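Local coordinates for protein type-iv like pilin ttha1222 (Thermus thermophilus, PDB 5G2F) that is a type IV pilin-like protein linked to natural competence, and probably belongs to the type IV pilus machinery that takes up DNA, at residues V47-I52 with E63-G68; L58-E63 with Y76-G81. All blocks are in the same frame, centred on the assembly; numbering follows the deposited sequence.

Overall arrangement
Both contacts lie in the four-stranded antiparallel sheet of the pilin's soluble part, which packs against helix 3-19 as in type IV pilins and type II secretion pseudopilins. Interaction 1 pairs strand 47-54 with strand 60-66, and interaction 2 pairs the other edge of strand 60-66 with strand 73-77. They share Glu-63, and their centres stand about 15 Å apart on opposite sides of the chain's centre. Along the chain their segments alternate: 47-52, 58-63, 63-68, 76-81. Two successive hairpins are thereby joined through one central strand. Where the contacts meet, Cys-50 SG packs on Ile-62 CG2 and Ile-52 CG2 on Tyr-60 CB, on the helix-facing side.

Interaction 1: residues V47-I52 with E63-G68; sequences VTACTI and EASLDG
A classic beta bulge marks this hairpin of the pilin sheet: Thr-48 and Ala-49 both face Ser-65. The N of Thr-48 donates to Ser-65 O at 2.9 Å, while Ala-49 O takes the N-H of Ser-65 from above its carbonyl plane, 41° out of it. Beyond the bulge the pairing is regular, and Thr-51 and Glu-63 exchange two backbone bonds. On their face of the sheet, Thr-51 OG1 lies 3.6 Å from Glu-63 OE2, and a water joins them, 3.0 Å from Thr-51 OG1 and donating to Glu-63 OE2 over 2.7 Å. The other carboxylate oxygen, OE1, is held by a salt bridge to Lys-73. The opposite face is apolar. Val-47 CG2, anti to its carbonyl carbon, meets Leu-66 CD2 at 3.8 Å, the two side chains crossing obliquely, and Ala-64 CB touches both Val-47 CG1 (4.3 Å) and Cys-50 SG (4.2 Å). That sulfur forms the disulfide to Cys-36, tying strand 47-54 to the loop that precedes it. Helix 3-19 covers this apolar face, with Tyr-10 on Val-47, Val-11 on Ala-64 and Leu-4 on Leu-66, while Val-74 of strand 73-77 packs beside Ala-64 and Leu-66.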
loop_
_atom_site.group_PDB
_atom_site.type_symbol
_atom_site.label_atom_id
_atom_site.label_comp_id
_atom_site.label_asym_id
_atom_site.label_seq_id
_atom_site.Cartn_x
_atom_site.Cartn_y
_atom_site.Cartn_z
ATOM N N VAL A 47 8.970 -12.980 -6.099
ATOM C CA VAL A 47 7.805 -12.128 -6.318
ATOM C C VAL A 47 8.251 -10.729 -6.731
ATOM O O VAL A 47 8.757 -9.961 -5.916
ATOM C CB VAL A 47 6.909 -12.035 -5.086
ATOM C CG1 VAL A 47 5.688 -11.186 -5.393
ATOM C CG2 VAL A 47 6.483 -13.434 -4.635
ATOM N N THR A 48 8.072 -10.403 -8.011
ATOM C CA THR A 48 8.529 -9.131 -8.535
ATOM C C THR A 48 7.430 -8.117 -8.713
ATOM O O THR A 48 7.705 -6.927 -8.821
ATOM C CB THR A 48 9.252 -9.318 -9.892
ATOM O OG1 THR A 48 8.370 -9.918 -10.846
ATOM C CG2 THR A 48 10.458 -10.203 -9.724
ATOM N N ALA A 49 6.172 -8.570 -8.731
ATOM C CA ALA A 49 5.039 -7.667 -8.816
ATOM C C ALA A 49 3.891 -8.327 -8.025
ATOM O O ALA A 49 3.830 -9.557 -7.947
ATOM C CB ALA A 49 4.617 -7.425 -10.252
ATOM N N CYS A 50 3.085 -7.510 -7.369
ATOM C CA CYS A 50 2.002 -8.000 -6.541
ATOM C C CYS A 50 0.931 -6.934 -6.385
ATOM O O CYS A 50 1.175 -5.885 -5.795
ATOM C CB CYS A 50 2.537 -8.457 -5.184
ATOM S SG CYS A 50 1.452 -9.549 -4.207
ATOM N N THR A 51 -0.262 -7.198 -6.900
ATOM C CA THR A 51 -1.337 -6.214 -6.865
ATOM C C THR A 51 -2.595 -6.851 -6.296
ATOM O O THR A 51 -2.835 -8.060 -6.498
ATOM C CB THR A 51 -1.696 -5.659 -8.271
ATOM O OG1 THR A 51 -2.142 -6.726 -9.083
ATOM C CG2 THR A 51 -0.521 -5.056 -8.936
ATOM N N ILE A 52 -3.386 -6.039 -5.613
ATOM C CA ILE A 52 -4.653 -6.501 -5.064
ATOM C C ILE A 52 -5.735 -5.682 -5.723
ATOM O O ILE A 52 -5.656 -4.447 -5.720
ATOM C CB ILE A 52 -4.725 -6.313 -3.535
ATOM C CG1 ILE A 52 -3.546 -7.019 -2.864
ATOM C CG2 ILE A 52 -6.083 -6.808 -3.022
ATOM C CD1 ILE A 52 -3.282 -6.553 -1.416
ATOM N N GLU A 63 -2.795 -10.707 -7.668
ATOM C CA GLU A 63 -1.995 -11.131 -8.818
ATOM C C GLU A 63 -0.552 -10.917 -8.521
ATOM O O GLU A 63 -0.167 -9.798 -8.138
ATOM C CB GLU A 63 -2.318 -10.281 -10.032
ATOM C CG GLU A 63 -3.690 -10.487 -10.621
ATOM C CD GLU A 63 -3.968 -9.433 -11.669
ATOM O OE1 GLU A 63 -3.568 -9.638 -12.848
ATOM O OE2 GLU A 63 -4.529 -8.366 -11.303
ATOM N N ALA A 64 0.225 -11.970 -8.609
ATOM C CA ALA A 64 1.649 -11.853 -8.366
ATOM C C ALA A 64 2.430 -12.393 -9.558
ATOM O O ALA A 64 2.074 -13.433 -10.103
ATOM C CB ALA A 64 2.016 -12.588 -7.099
ATOM N N SER A 65 3.472 -11.666 -9.959
ATOM C CA SER A 65 4.372 -12.106 -10.998
ATOM C C SER A 65 5.578 -12.669 -10.356
ATOM O O SER A 65 6.099 -12.067 -9.396
ATOM C CB SER A 65 4.796 -10.960 -11.898
ATOM O OG SER A 65 3.663 -10.333 -12.432
ATOM N N LEU A 66 6.026 -13.812 -10.883
ATOM C CA LEU A 66 7.166 -14.509 -10.349
ATOM C C LEU A 66 8.265 -14.578 -11.396
ATOM O O LEU A 66 8.017 -14.789 -12.591
ATOM C CB LEU A 66 6.796 -15.938 -9.955
ATOM C CG LEU A 66 5.543 -16.128 -9.108
ATOM C CD1 LEU A 66 5.334 -17.598 -8.782
ATOM C CD2 LEU A 66 5.649 -15.293 -7.835
ATOM N N ASP A 67 9.497 -14.409 -10.978
ATOM C CA ASP A 67 10.551 -14.795 -11.926
ATOM C C ASP A 67 11.345 -16.016 -11.472
ATOM O O ASP A 67 11.505 -16.278 -10.283
ATOM C CB ASP A 67 11.469 -13.640 -12.337
ATOM C CG ASP A 67 12.321 -13.162 -11.232
ATOM O OD1 ASP A 67 12.039 -13.520 -10.072
ATOM O OD2 ASP A 67 13.299 -12.445 -11.538
ATOM N N GLY A 68 11.837 -16.758 -12.454
ATOM C CA GLY A 68 12.617 -17.955 -12.197
ATOM C C GLY A 68 11.778 -19.055 -11.567
ATOM O O GLY A 68 12.290 -19.931 -10.858
HETATM O O HOH W 1 -4.827 -7.898 -8.660
#

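Interaction 2: residues L58-E63 with Y76-G81; sequences LDYVIE and YKSSDG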
loop_
_atom_site.group_PDB
_atom_site.type_symbol
_atom_site.label_atom_id
_atom_site.label_comp_id
_atom_site.label_asym_id
_atom_site.label_seq_id
_atom_site.Cartn_x
_atom_site.Cartn_y
_atom_site.Cartn_z
ATOM N N LEU A 58 -16.291 -6.943 -0.510
ATOM C CA LEU A 58 -15.954 -8.223 0.076
ATOM C C LEU A 58 -14.844 -8.985 -0.671
ATOM O O LEU A 58 -14.074 -9.666 -0.029
ATOM C CB LEU A 58 -17.159 -9.157 0.113
ATOM C CG LEU A 58 -18.366 -8.789 0.984
ATOM C CD1 LEU A 58 -19.431 -9.875 0.816
ATOM C CD2 LEU A 58 -17.936 -8.635 2.412
ATOM N N ASP A 59 -14.805 -8.890 -1.986
ATOM C CA ASP A 59 -14.057 -9.831 -2.816
ATOM C C ASP A 59 -12.829 -9.155 -3.419
ATOM O O ASP A 59 -12.901 -8.071 -3.933
ATOM C CB ASP A 59 -14.912 -10.396 -3.999
ATOM C CG ASP A 59 -16.180 -11.101 -3.566
ATOM O OD1 ASP A 59 -16.207 -11.757 -2.477
ATOM O OD2 ASP A 59 -17.141 -10.998 -4.371
ATOM N N TYR A 60 -11.714 -9.866 -3.390
ATOM C CA TYR A 60 -10.480 -9.365 -3.969
ATOM C C TYR A 60 -9.803 -10.435 -4.809
ATOM O O TYR A 60 -10.077 -11.645 -4.666
ATOM C CB TYR A 60 -9.489 -8.872 -2.871
ATOM C CG TYR A 60 -9.159 -9.873 -1.822
ATOM C CD1 TYR A 60 -8.132 -10.801 -1.998
ATOM C CD2 TYR A 60 -9.906 -9.970 -0.672
ATOM C CE1 TYR A 60 -7.854 -11.751 -1.036
ATOM C CE2 TYR A 60 -9.607 -10.903 0.306
ATOM C CZ TYR A 60 -8.584 -11.779 0.127
ATOM O OH TYR A 60 -8.343 -12.783 1.047
ATOM N N VAL A 61 -8.856 -9.963 -5.634
ATOM C CA VAL A 61 -8.020 -10.803 -6.423
ATOM C C VAL A 61 -6.594 -10.337 -6.232
ATOM O O VAL A 61 -6.310 -9.133 -6.377
ATOM C CB VAL A 61 -8.368 -10.704 -7.927
ATOM C CG1 VAL A 61 -7.539 -11.691 -8.731
ATOM C CG2 VAL A 61 -9.836 -11.014 -8.147
ATOM N N ILE A 62 -5.722 -11.270 -5.886
ATOM C CA ILE A 62 -4.295 -10.975 -5.791
ATOM C C ILE A 62 -3.609 -11.526 -7.025
ATOM O O ILE A 62 -3.789 -12.707 -7.355
ATOM C CB ILE A 62 -3.661 -11.657 -4.547
ATOM C CG1 ILE A 62 -4.383 -11.209 -3.270
ATOM C CG2 ILE A 62 -2.181 -11.373 -4.479
ATOM C CD1 ILE A 62 -4.162 -12.133 -2.087
ATOM N N GLU A 63 -2.795 -10.707 -7.668
ATOM C CA GLU A 63 -1.995 -11.131 -8.818
ATOM C C GLU A 63 -0.552 -10.917 -8.521
ATOM O O GLU A 63 -0.167 -9.798 -8.138
ATOM C CB GLU A 63 -2.318 -10.281 -10.032
ATOM C CG GLU A 63 -3.690 -10.487 -10.621
ATOM C CD GLU A 63 -3.968 -9.433 -11.669
ATOM O OE1 GLU A 63 -3.568 -9.638 -12.848
ATOM O OE2 GLU A 63 -4.529 -8.366 -11.303
ATOM N N TYR A 76 -4.836 -15.431 -6.928
ATOM C CA TYR A 76 -5.733 -15.870 -5.862
ATOM C C TYR A 76 -7.011 -15.083 -5.945
ATOM O O TYR A 76 -6.970 -13.857 -6.029
ATOM C CB TYR A 76 -5.116 -15.683 -4.474
ATOM C CG TYR A 76 -6.016 -16.118 -3.371
ATOM C CD1 TYR A 76 -6.159 -17.451 -3.025
ATOM C CD2 TYR A 76 -6.816 -15.213 -2.730
ATOM C CE1 TYR A 76 -7.061 -17.855 -2.054
ATOM C CE2 TYR A 76 -7.653 -15.587 -1.707
ATOM C CZ TYR A 76 -7.778 -16.908 -1.365
ATOM O OH TYR A 76 -8.682 -17.261 -0.405
ATOM N N LYS A 77 -8.149 -15.767 -5.902
ATOM C CA LYS A 77 -9.475 -15.121 -5.893
ATOM C C LYS A 77 -10.155 -15.458 -4.578
ATOM O O LYS A 77 -10.438 -16.654 -4.292
ATOM C CB LYS A 77 -10.331 -15.637 -7.096
ATOM C CG LYS A 77 -9.754 -15.156 -8.435
ATOM C CD LYS A 77 -10.458 -15.744 -9.661
ATOM C CE LYS A 77 -9.688 -15.342 -10.900
ATOM N NZ LYS A 77 -10.258 -15.915 -12.152
ATOM N N SER A 78 -10.457 -14.445 -3.784
ATOM C CA SER A 78 -11.099 -14.697 -2.500
ATOM C C SER A 78 -12.511 -15.249 -2.635
ATOM O O SER A 78 -12.955 -16.005 -1.749
ATOM C CB SER A 78 -11.151 -13.444 -1.617
ATOM O OG SER A 78 -12.057 -12.471 -2.153
ATOM N N SER A 79 -13.186 -14.941 -3.747
ATOM C CA SER A 79 -14.568 -15.345 -3.885
ATOM C C SER A 79 -14.713 -16.864 -3.965
ATOM O O SER A 79 -15.690 -17.397 -3.425
ATOM C CB SER A 79 -15.276 -14.725 -5.103
ATOM O OG SER A 79 -14.560 -14.987 -6.321
ATOM N N ASP A 80 -13.791 -17.513 -4.640
ATOM C CA ASP A 80 -13.832 -18.977 -4.828
ATOM C C ASP A 80 -12.697 -19.728 -4.155
ATOM O O ASP A 80 -12.634 -20.976 -4.210
ATOM C CB ASP A 80 -14.034 -19.355 -6.302
ATOM C CG ASP A 80 -12.859 -19.027 -7.190
ATOM O OD1 ASP A 80 -11.797 -18.643 -6.675
ATOM O OD2 ASP A 80 -13.015 -19.233 -8.436
ATOM N N GLY A 81 -11.805 -18.978 -3.525
ATOM C CA GLY A 81 -10.657 -19.540 -2.823
ATOM C C GLY A 81 -9.671 -20.272 -3.687
ATOM O O GLY A 81 -8.914 -21.139 -3.203
HETATM O O HOH W 2 -14.416 -12.934 -0.990
HETATM O O HOH W 3 -12.615 -12.719 -5.568
#
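Tyr-60 and Ser-78 meet where the antiparallel hairpin of strands 60-66 and 73-77 opens into loops. Within the strands, Ile-62 and Tyr-76 exchange two backbone bonds. Ser-78, just past the strand end, continues the pairing by donating its N-H to Tyr-60 O at 3.0 Å. At the next step a side chain stands in for the backbone, Ser-78 OG accepting the N-H of Tyr-60 at 2.9 Å with an almost straight angle of 170°.

From CB, the Tyr-60 side chain puts CG between its own backbone N and carbonyl carbon (chi1 55°), and the ring spreads over Ser-78. Ser-78 CB lies over the ring centre, 3.5 Å from the centroid, in a CH-pi contact. Along the ring, CD2 is nearest Ser-78 OG, CE2 and CZ come closest to Ser-78 CB, and CE1 reaches Tyr-76 CE2 at 3.9 Å. That approach is at the edge of the Tyr-76 ring, near its plane. At the tip, OH hydrogen-bonds Glu-19 OE2 of helix 3-19 and also lies beside Tyr-76 CE2; Ala-15 and Leu-18 of the same helix touch this tyrosine too. An alanine in place of Tyr-60 would probably uncover Ser-78 CB, open a gap beside Tyr-76 and leave Glu-19 without this hydroxyl partner.

Tyr-76 CD2 also meets Ile-62 CD1 at 4.1 Å. On the other face, Val-61 and Lys-77 lie side by side, pointing the same way. Two waters finish the loop end. One accepts from Ser-79 N and donates to Tyr-60 O; the other lies 2.7 Å from Ser-78 OG and donates to Asp-59 OD1 over 2.6 Å, while Asp-59 OD2 is hydrogen-bonded to Asn-56 ND2.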